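PDB 6H5L: similar to hydroxylamine oxidoreductase from Kuenenia stuttgartiensis, which probably acts as a reductase of the hydroxylamine oxidoreductase family, passing electrons along its c-type hemes within a large multiheme complex. Local coordinates for residues A[371-376]-A[489-494]; A[434-439]-A[458-463]; A[18-23]-A[162-167]. One frame throughout, in Å; residues are numbered along the deposited sequence.

Overall arrangement
Contacts 1 and 2 belong to one helical region. Contact 1 pairs helix 356-389 with helix 480-513, and contact 2 lays the loop 434-439 on helix 455-476, which comes just before helix 480-513 in the chain. Their centres are 13 Å apart, and a salt bridge from Glu494 OE1 to Arg462 NE (2.9 Å) ties them together. Contact 3, where an N-terminal loop meets the turn 162-167, is a separate surface contact whose centre lies 35 Å from that of contact 1 and 29 Å from that of contact 2. The side chains of Met492, Pro438 and Arg164 stand about 9, 10 and 11 Å from a bound heme c, so none touches one.

Contact 1. Residues A[371-376]-A[489-494]; sequences FQAHTL and APMMME
Leu376 pushes its branched end between Met491 and Met492, and this wedge is the dense part of a contact that packs helix 356-389 against the C-terminal helix 480-513. Its CG stands anti to the backbone N (chi1 -175°), which carries the isobutyl group straight across to the methionines. There Leu376 CD2 touches Met491 CB at 3.8 Å and, roughly a quarter-turn round, Met492 SD at 3.9 Å. The second branch, CD1, also borders the Met492 sulfur. One turn back, Ala373 offers a lone methyl, and Met491, bent at its last torsion (chi3 -64°), lays CE 3.9 Å from Ala373 CB. The two helix segments run nearly parallel, at 16°, with axes 11.3 Å apart. So wide a spacing suits long, flexible methionines, whereas alanine serves on the side where the partner does the reaching.

Packing thins toward Gln372, whose NE2 stops 4.8 Å from Met491 CE, too far to touch. Its amide is satisfied instead by Gln488 NE2 and Phe369 O, while the side chain also lies on Gly195 of the second subunit. The more open side of the helix carries Thr375, partly exposed, whose OG1 bonds to Phe371 O at 2.8 Å; it meets that oxygen from the face opposite to Thr375 N, so the hydroxyl is settled within its own helix.

Helix 455-476 runs alongside, where Met491 also packs on Leu463 and Lys468, and Met492 lies on Phe446 of the second subunit. No hydrogen bond crosses between the two segments. Their hold on each other therefore rests on burial of hydrocarbon and polarisable sulfur, which asks for no fixed bond direction.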
loop_
_atom_site.group_PDB
_atom_site.type_symbol
_atom_site.label_atom_id
_atom_site.label_comp_id
_atom_site.label_asym_id
_atom_site.label_seq_id
_atom_site.Cartn_x
_atom_site.Cartn_y
_atom_site.Cartn_z
ATOM N N PHE A 371 -44.778 38.967 -3.444
ATOM C CA PHE A 371 -45.834 39.926 -3.758
ATOM C C PHE A 371 -47.070 39.678 -2.901
ATOM O O PHE A 371 -47.655 40.616 -2.347
ATOM C CB PHE A 371 -46.180 39.857 -5.247
ATOM C CG PHE A 371 -45.152 40.492 -6.139
ATOM C CD1 PHE A 371 -44.514 41.661 -5.759
ATOM C CD2 PHE A 371 -44.820 39.918 -7.355
ATOM C CE1 PHE A 371 -43.566 42.248 -6.577
ATOM C CE2 PHE A 371 -43.870 40.500 -8.176
ATOM C CZ PHE A 371 -43.244 41.667 -7.787
ATOM N N GLN A 372 -47.479 38.413 -2.774
ATOM C CA GLN A 372 -48.656 38.106 -1.969
ATOM C C GLN A 372 -48.359 38.217 -0.478
ATOM O O GLN A 372 -49.257 38.540 0.308
ATOM C CB GLN A 372 -49.186 36.712 -2.320
ATOM C CG GLN A 372 -48.259 35.556 -1.976
ATOM C CD GLN A 372 -48.463 35.045 -0.563
ATOM O OE1 GLN A 372 -49.596 34.897 -0.102
ATOM N NE2 GLN A 372 -47.366 34.779 0.136
ATOM N N ALA A 373 -47.113 37.964 -0.070
ATOM C CA ALA A 373 -46.762 38.099 1.340
ATOM C C ALA A 373 -46.724 39.564 1.760
ATOM O O ALA A 373 -47.242 39.922 2.826
ATOM C CB ALA A 373 -45.422 37.419 1.620
ATOM N N HIS A 374 -46.120 40.428 0.935
ATOM C CA HIS A 374 -46.167 41.860 1.214
ATOM C C HIS A 374 -47.586 42.402 1.156
ATOM O O HIS A 374 -47.922 43.321 1.911
ATOM C CB HIS A 374 -45.269 42.620 0.236
ATOM C CG HIS A 374 -43.868 42.816 0.729
ATOM N ND1 HIS A 374 -42.798 42.091 0.254
ATOM C CD2 HIS A 374 -43.366 43.656 1.663
ATOM C CE1 HIS A 374 -41.696 42.476 0.871
ATOM N NE2 HIS A 374 -42.015 43.425 1.733
ATOM N N THR A 375 -48.418 41.858 0.268
ATOM C CA THR A 375 -49.829 42.227 0.253
ATOM C C THR A 375 -50.508 41.825 1.554
ATOM O O THR A 375 -51.285 42.601 2.125
ATOM C CB THR A 375 -50.536 41.578 -0.944
ATOM O OG1 THR A 375 -50.031 42.143 -2.163
ATOM C CG2 THR A 375 -52.045 41.794 -0.870
ATOM N N LEU A 376 -50.224 40.614 2.040
ATOM C CA LEU A 376 -50.815 40.156 3.294
ATOM C C LEU A 376 -50.379 41.032 4.461
ATOM O O LEU A 376 -51.178 41.333 5.357
ATOM C CB LEU A 376 -50.436 38.696 3.545
ATOM C CG LEU A 376 -51.062 38.003 4.758
ATOM C CD1 LEU A 376 -52.574 37.945 4.622
ATOM C CD2 LEU A 376 -50.484 36.608 4.939
ATOM N N ALA A 489 -48.283 30.116 6.776
ATOM C CA ALA A 489 -49.261 29.688 7.776
ATOM C C ALA A 489 -49.175 30.493 9.069
ATOM O O ALA A 489 -50.231 30.905 9.581
ATOM C CB ALA A 489 -49.125 28.181 8.028
ATOM N N PRO A 490 -47.997 30.750 9.652
ATOM C CA PRO A 490 -47.958 31.660 10.810
ATOM C C PRO A 490 -48.374 33.080 10.473
ATOM O O PRO A 490 -48.960 33.760 11.326
ATOM C CB PRO A 490 -46.493 31.594 11.259
ATOM C CG PRO A 490 -46.006 30.290 10.759
ATOM C CD PRO A 490 -46.694 30.089 9.447
ATOM N N MET A 491 -48.079 33.555 9.258
ATOM C CA MET A 491 -48.548 34.874 8.846
ATOM C C MET A 491 -50.067 34.953 8.887
ATOM O O MET A 491 -50.632 35.953 9.343
ATOM C CB MET A 491 -48.037 35.210 7.446
ATOM C CG MET A 491 -46.753 36.016 7.428
ATOM S SD MET A 491 -46.431 36.755 5.817
ATOM C CE MET A 491 -46.221 35.293 4.806
ATOM N N MET A 492 -50.745 33.908 8.406
ATOM C CA MET A 492 -52.199 33.866 8.494
ATOM C C MET A 492 -52.666 33.822 9.942
ATOM O O MET A 492 -53.739 34.343 10.263
ATOM C CB MET A 492 -52.736 32.659 7.728
ATOM C CG MET A 492 -52.578 32.759 6.223
ATOM S SD MET A 492 -53.492 34.147 5.521
ATOM C CE MET A 492 -53.252 33.864 3.770
ATOM N N MET A 493 -51.875 33.207 10.826
ATOM C CA MET A 493 -52.291 33.075 12.219
ATOM C C MET A 493 -52.197 34.399 12.962
ATOM O O MET A 493 -53.022 34.682 13.837
ATOM C CB MET A 493 -51.462 32.004 12.922
ATOM C CG MET A 493 -52.051 30.627 12.786
ATOM S SD MET A 493 -50.865 29.330 13.128
ATOM C CE MET A 493 -51.920 27.915 12.915
ATOM N N GLU A 494 -51.182 35.208 12.656
ATOM C CA GLU A 494 -51.128 36.541 13.242
ATOM C C GLU A 494 -52.266 37.413 12.725
ATOM O O GLU A 494 -52.811 38.234 13.472
ATOM C CB GLU A 494 -49.771 37.189 12.969
ATOM C CG GLU A 494 -48.603 36.503 13.676
ATOM C CD GLU A 494 -48.510 36.844 15.158
ATOM O OE1 GLU A 494 -47.414 36.679 15.733
ATOM O OE2 GLU A 494 -49.518 37.281 15.751
#

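Contact 2. Residues A[434-439]-A[458-463]; sequences PVVGPI and NMYNRL
The Tyr460 ring, on helix 455-476, presents an edge to Gly437 in the loop between helices 420-429 and 443-446, with Tyr460 CE2 3.6 Å from Gly437 CA and the glycine N lying in the ring plane. Val436 approaches obliquely, Val436 CG1 4.0 Å from Tyr460 CD2. The ring of Trp464, a residue of the same helix, meets Tyr460 with the planes at about 45°. A second flat group, the Arg462 guanidinium, has Asn458 O over the centre of one face and is salt-bridged through NE to Glu494.

Tyr460 reaches the loop because its first torsion (chi1 173°) swings the ring away from its own backbone nitrogen. At the far end, Tyr460 OH comes 3.7 Å from Pro438 CD, the two side chains crossing at about a right angle, while its hydrogen bond goes to Gln381 of helix 356-389. The backbone angles of Gly437 call for glycine, since a CB would be jammed against the Val436 carbonyl oxygen and would come too near Pro438 CD.

Beside the ring, a water joins the segments, accepting from Gly437 N at 2.8 Å and donating to Asn461 OD1 at 2.6 Å. Trp464 NE1 donates to the same oxygen. Asn461 ND2 in turn gives to Asn458 OD1 at 3.0 Å, close to its own amide plane, and Asn458 ND2 is spent on Gly444 O.

Asparagine suits the place of Asn461 because it accepts with one end and donates with the other, which fixes the amide's rotation. The contact thus joins an aromatic seat for the loop to a water-mediated link that satisfies a buried backbone N-H.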
loop_
_atom_site.group_PDB
_atom_site.type_symbol
_atom_site.label_atom_id
_atom_site.label_comp_id
_atom_site.label_asym_id
_atom_site.label_seq_id
_atom_site.Cartn_x
_atom_site.Cartn_y
_atom_site.Cartn_z
ATOM N N PRO A 434 -47.463 56.822 17.342
ATOM C CA PRO A 434 -47.061 55.473 16.938
ATOM C C PRO A 434 -46.302 55.470 15.621
ATOM O O PRO A 434 -46.526 56.300 14.737
ATOM C CB PRO A 434 -48.399 54.729 16.795
ATOM C CG PRO A 434 -49.427 55.617 17.428
ATOM C CD PRO A 434 -48.919 57.006 17.235
ATOM N N VAL A 435 -45.389 54.510 15.505
ATOM C CA VAL A 435 -44.639 54.260 14.278
ATOM C C VAL A 435 -44.818 52.784 13.950
ATOM O O VAL A 435 -44.356 51.918 14.702
ATOM C CB VAL A 435 -43.155 54.618 14.417
ATOM C CG1 VAL A 435 -42.436 54.384 13.103
ATOM C CG2 VAL A 435 -42.995 56.064 14.868
ATOM N N VAL A 436 -45.479 52.496 12.830
ATOM C CA VAL A 436 -45.958 51.153 12.523
ATOM C C VAL A 436 -45.421 50.705 11.173
ATOM O O VAL A 436 -45.423 51.472 10.205
ATOM C CB VAL A 436 -47.500 51.100 12.532
ATOM C CG1 VAL A 436 -47.989 49.722 12.120
ATOM C CG2 VAL A 436 -48.041 51.479 13.899
ATOM N N GLY A 437 -44.946 49.465 11.111
ATOM C CA GLY A 437 -44.547 48.855 9.832
ATOM C C GLY A 437 -43.081 48.855 9.463
ATOM O O GLY A 437 -42.272 49.328 10.226
ATOM N N PRO A 438 -42.743 48.445 8.227
ATOM C CA PRO A 438 -41.391 48.295 7.770
ATOM C C PRO A 438 -40.369 49.402 8.032
ATOM O O PRO A 438 -40.545 50.536 7.791
ATOM C CB PRO A 438 -41.502 48.056 6.265
ATOM C CG PRO A 438 -42.945 48.167 5.975
ATOM C CD PRO A 438 -43.605 47.814 7.278
ATOM N N ILE A 439 -39.275 48.867 8.521
ATOM C CA ILE A 439 -37.980 49.380 9.020
ATOM C C ILE A 439 -38.128 50.095 10.351
ATOM O O ILE A 439 -37.801 49.466 11.316
ATOM C CB ILE A 439 -37.152 50.172 8.004
ATOM C CG1 ILE A 439 -37.313 49.653 6.577
ATOM C CG2 ILE A 439 -35.706 50.143 8.454
ATOM C CD1 ILE A 439 -37.038 48.194 6.439
ATOM N N ASN A 458 -47.108 44.390 18.018
ATOM C CA ASN A 458 -46.118 43.325 17.957
ATOM C C ASN A 458 -46.641 42.076 17.264
ATOM O O ASN A 458 -45.840 41.292 16.748
ATOM C CB ASN A 458 -45.639 42.972 19.362
ATOM C CG ASN A 458 -44.334 43.663 19.722
ATOM O OD1 ASN A 458 -43.892 44.573 19.021
ATOM N ND2 ASN A 458 -43.710 43.230 20.812
ATOM N N MET A 459 -47.958 41.869 17.240
ATOM C CA MET A 459 -48.513 40.827 16.384
ATOM C C MET A 459 -48.170 41.100 14.928
ATOM O O MET A 459 -47.679 40.216 14.217
ATOM C CB MET A 459 -50.029 40.738 16.558
ATOM C CG MET A 459 -50.503 40.371 17.946
ATOM S SD MET A 459 -52.302 40.464 18.093
ATOM C CE MET A 459 -52.515 40.126 19.839
ATOM N N TYR A 460 -48.432 42.325 14.467
ATOM C CA TYR A 460 -48.074 42.694 13.102
ATOM C C TYR A 460 -46.566 42.652 12.897
ATOM O O TYR A 460 -46.088 42.227 11.839
ATOM C CB TYR A 460 -48.623 44.081 12.768
ATOM C CG TYR A 460 -48.151 44.607 11.434
ATOM C CD1 TYR A 460 -48.336 43.870 10.272
ATOM C CD2 TYR A 460 -47.524 45.841 11.334
ATOM C CE1 TYR A 460 -47.904 44.344 9.049
ATOM C CE2 TYR A 460 -47.091 46.325 10.114
ATOM C CZ TYR A 460 -47.283 45.572 8.975
ATOM O OH TYR A 460 -46.854 46.048 7.757
ATOM N N ASN A 461 -45.801 43.091 13.900
ATOM C CA ASN A 461 -44.345 43.039 13.802
ATOM C C ASN A 461 -43.862 41.615 13.555
ATOM O O ASN A 461 -42.991 41.380 12.711
ATOM C CB ASN A 461 -43.712 43.610 15.070
ATOM C CG ASN A 461 -43.704 45.125 15.088
ATOM O OD1 ASN A 461 -43.803 45.769 14.044
ATOM N ND2 ASN A 461 -43.579 45.702 16.277
ATOM N N ARG A 462 -44.421 40.646 14.283
ATOM C CA ARG A 462 -44.058 39.254 14.043
ATOM C C ARG A 462 -44.523 38.780 12.672
ATOM O O ARG A 462 -43.924 37.861 12.101
ATOM C CB ARG A 462 -44.629 38.361 15.142
ATOM C CG ARG A 462 -43.877 38.444 16.465
ATOM C CD ARG A 462 -44.419 37.452 17.481
ATOM N NE ARG A 462 -45.782 37.775 17.886
ATOM C CZ ARG A 462 -46.087 38.621 18.863
ATOM N NH1 ARG A 462 -45.122 39.232 19.537
ATOM N NH2 ARG A 462 -47.356 38.857 19.168
ATOM N N LEU A 463 -45.579 39.388 12.130
ATOM C CA LEU A 463 -46.053 39.000 10.806
ATOM C C LEU A 463 -45.044 39.380 9.729
ATOM O O LEU A 463 -44.670 38.547 8.894
ATOM C CB LEU A 463 -47.417 39.639 10.529
ATOM C CG LEU A 463 -48.252 39.136 9.346
ATOM C CD1 LEU A 463 -49.724 39.431 9.578
ATOM C CD2 LEU A 463 -47.804 39.752 8.027
HETATM O O HOH W 1 -45.259 47.815 13.330
#

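Contact 3. Residues A[18-23]-A[162-167]; sequences KDTPAW and REREVG
Arg164 carries this surface contact to Lys18 and Thr20 from a short 3-10 segment, 162-165. That segment opens with Arg162, which grips Glu165 side-on: Arg162 NE meets Glu165 OE1 at 3.0 Å, and Arg162 NH2 takes the syn lone pair of Glu165 OE2, also at 3.0 Å. Glu163 is engaged elsewhere, its OE2 accepting from Leu172 N. Arg164 follows, its chain extended through chi2 and then turned at chi3 (-76°), which lays a guanidinium face against the loop. The Lys18 carbonyl oxygen lies over that face, 3.0 Å from Arg164 NH1 but at an angle too poor for a hydrogen bond. Thr20 CG2 touches Arg164 NH2 at 3.6 Å, while Thr20 OG1 bonds to Tyr17 O. Replacing Arg164 by an alanine would probably strip the Lys18 carbonyl of the nearby positive charge and open a gap beside Thr20 CG2. Gly167 closes the segment with a backbone conformation that calls for glycine, and Arg303 binds the carbonyls of Val166 and Gly167. In chain order the turn follows helix 154-161 and precedes helix 174-180; Arg162 NH1 ties it to Glu287 on strand 286-288, and Arg164 reaches from it to the loop that leads into helix 22-28.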
loop_
_atom_site.group_PDB
_atom_site.type_symbol
_atom_site.label_atom_id
_atom_site.label_comp_id
_atom_site.label_asym_id
_atom_site.label_seq_id
_atom_site.Cartn_x
_atom_site.Cartn_y
_atom_site.Cartn_z
ATOM N N LYS A 18 -13.373 54.380 3.909
ATOM C CA LYS A 18 -13.196 55.202 2.723
ATOM C C LYS A 18 -14.539 55.742 2.248
ATOM O O LYS A 18 -15.553 55.038 2.271
ATOM C CB LYS A 18 -12.536 54.385 1.611
ATOM C CG LYS A 18 -12.143 55.186 0.387
ATOM C CD LYS A 18 -11.923 54.286 -0.818
ATOM C CE LYS A 18 -11.652 55.112 -2.064
ATOM N NZ LYS A 18 -11.718 54.295 -3.307
ATOM N N ASP A 19 -14.538 57.009 1.833
ATOM C CA ASP A 19 -15.730 57.680 1.307
ATOM C C ASP A 19 -16.813 57.822 2.376
ATOM O O ASP A 19 -18.008 57.741 2.091
ATOM C CB ASP A 19 -16.273 56.954 0.071
ATOM C CG ASP A 19 -15.295 56.969 -1.093
ATOM O OD1 ASP A 19 -14.701 58.033 -1.340
ATOM O OD2 ASP A 19 -15.110 55.919 -1.747
ATOM N N THR A 20 -16.391 58.032 3.623
ATOM C CA THR A 20 -17.320 58.293 4.707
ATOM C C THR A 20 -17.057 59.675 5.289
ATOM O O THR A 20 -15.897 60.081 5.415
ATOM C CB THR A 20 -17.211 57.237 5.817
ATOM O OG1 THR A 20 -15.844 57.107 6.217
ATOM C CG2 THR A 20 -17.725 55.892 5.317
ATOM N N PRO A 21 -18.101 60.423 5.637
ATOM C CA PRO A 21 -17.895 61.778 6.159
ATOM C C PRO A 21 -17.211 61.760 7.518
ATOM O O PRO A 21 -17.195 60.754 8.231
ATOM C CB PRO A 21 -19.312 62.359 6.251
ATOM C CG PRO A 21 -20.245 61.205 6.134
ATOM C CD PRO A 21 -19.497 59.973 5.746
ATOM N N ALA A 22 -16.623 62.910 7.859
ATOM C CA ALA A 22 -15.855 63.012 9.096
ATOM C C ALA A 22 -16.726 62.782 10.322
ATOM O O ALA A 22 -16.249 62.237 11.323
ATOM C CB ALA A 22 -15.172 64.377 9.174
ATOM N N TRP A 23 -17.998 63.188 10.271
ATOM C CA TRP A 23 -18.895 62.912 11.389
ATOM C C TRP A 23 -19.127 61.417 11.553
ATOM O O TRP A 23 -19.285 60.933 12.679
ATOM C CB TRP A 23 -20.229 63.643 11.199
ATOM C CG TRP A 23 -21.175 62.979 10.229
ATOM C CD1 TRP A 23 -21.347 63.288 8.910
ATOM C CD2 TRP A 23 -22.080 61.901 10.509
ATOM N NE1 TRP A 23 -22.299 62.467 8.353
ATOM C CE2 TRP A 23 -22.762 61.606 9.313
ATOM C CE3 TRP A 23 -22.374 61.154 11.654
ATOM C CZ2 TRP A 23 -23.722 60.599 9.229
ATOM C CZ3 TRP A 23 -23.326 60.153 11.570
ATOM C CH2 TRP A 23 -23.989 59.885 10.366
ATOM N N ARG A 162 -16.416 46.540 -1.629
ATOM C CA ARG A 162 -17.416 46.767 -2.665
ATOM C C ARG A 162 -18.839 46.468 -2.206
ATOM O O ARG A 162 -19.776 46.709 -2.978
ATOM C CB ARG A 162 -17.092 45.933 -3.906
ATOM C CG ARG A 162 -15.892 46.432 -4.700
ATOM C CD ARG A 162 -15.869 45.814 -6.087
ATOM N NE ARG A 162 -17.068 46.160 -6.845
ATOM C CZ ARG A 162 -17.455 45.545 -7.957
ATOM N NH1 ARG A 162 -16.740 44.541 -8.447
ATOM N NH2 ARG A 162 -18.561 45.930 -8.578
ATOM N N GLU A 163 -19.035 45.951 -0.989
ATOM C CA GLU A 163 -20.390 45.771 -0.480
ATOM C C GLU A 163 -21.112 47.103 -0.337
ATOM O O GLU A 163 -22.347 47.146 -0.373
ATOM C CB GLU A 163 -20.366 45.046 0.865
ATOM C CG GLU A 163 -19.926 43.596 0.795
ATOM C CD GLU A 163 -20.122 42.866 2.108
ATOM O OE1 GLU A 163 -19.982 41.624 2.127
ATOM O OE2 GLU A 163 -20.420 43.534 3.120
ATOM N N ARG A 164 -20.360 48.194 -0.166
ATOM C CA ARG A 164 -20.950 49.524 -0.060
ATOM C C ARG A 164 -21.783 49.890 -1.284
ATOM O O ARG A 164 -22.679 50.736 -1.182
ATOM C CB ARG A 164 -19.830 50.554 0.163
ATOM C CG ARG A 164 -20.286 52.005 0.204
ATOM C CD ARG A 164 -19.209 52.944 0.738
ATOM N NE ARG A 164 -19.071 52.851 2.189
ATOM C CZ ARG A 164 -17.946 52.532 2.821
ATOM N NH1 ARG A 164 -16.839 52.285 2.133
ATOM N NH2 ARG A 164 -17.924 52.471 4.146
ATOM N N GLU A 165 -21.532 49.248 -2.428
ATOM C CA GLU A 165 -22.202 49.630 -3.667
ATOM C C GLU A 165 -23.686 49.282 -3.662
ATOM O O GLU A 165 -24.468 49.923 -4.373
ATOM C CB GLU A 165 -21.513 48.965 -4.857
ATOM C CG GLU A 165 -20.124 49.513 -5.134
ATOM C CD GLU A 165 -19.380 48.724 -6.190
ATOM O OE1 GLU A 165 -18.140 48.861 -6.265
ATOM O OE2 GLU A 165 -20.031 47.967 -6.942
ATOM N N VAL A 166 -24.096 48.279 -2.881
ATOM C CA VAL A 166 -25.504 47.887 -2.821
ATOM C C VAL A 166 -26.203 48.375 -1.557
ATOM O O VAL A 166 -27.442 48.313 -1.489
ATOM C CB VAL A 166 -25.671 46.356 -2.942
ATOM C CG1 VAL A 166 -25.099 45.854 -4.263
ATOM C CG2 VAL A 166 -25.024 45.647 -1.761
ATOM N N GLY A 167 -25.461 48.858 -0.563
ATOM C CA GLY A 167 -26.062 49.388 0.644
ATOM C C GLY A 167 -26.414 48.311 1.652
ATOM O O GLY A 167 -26.181 47.117 1.456
#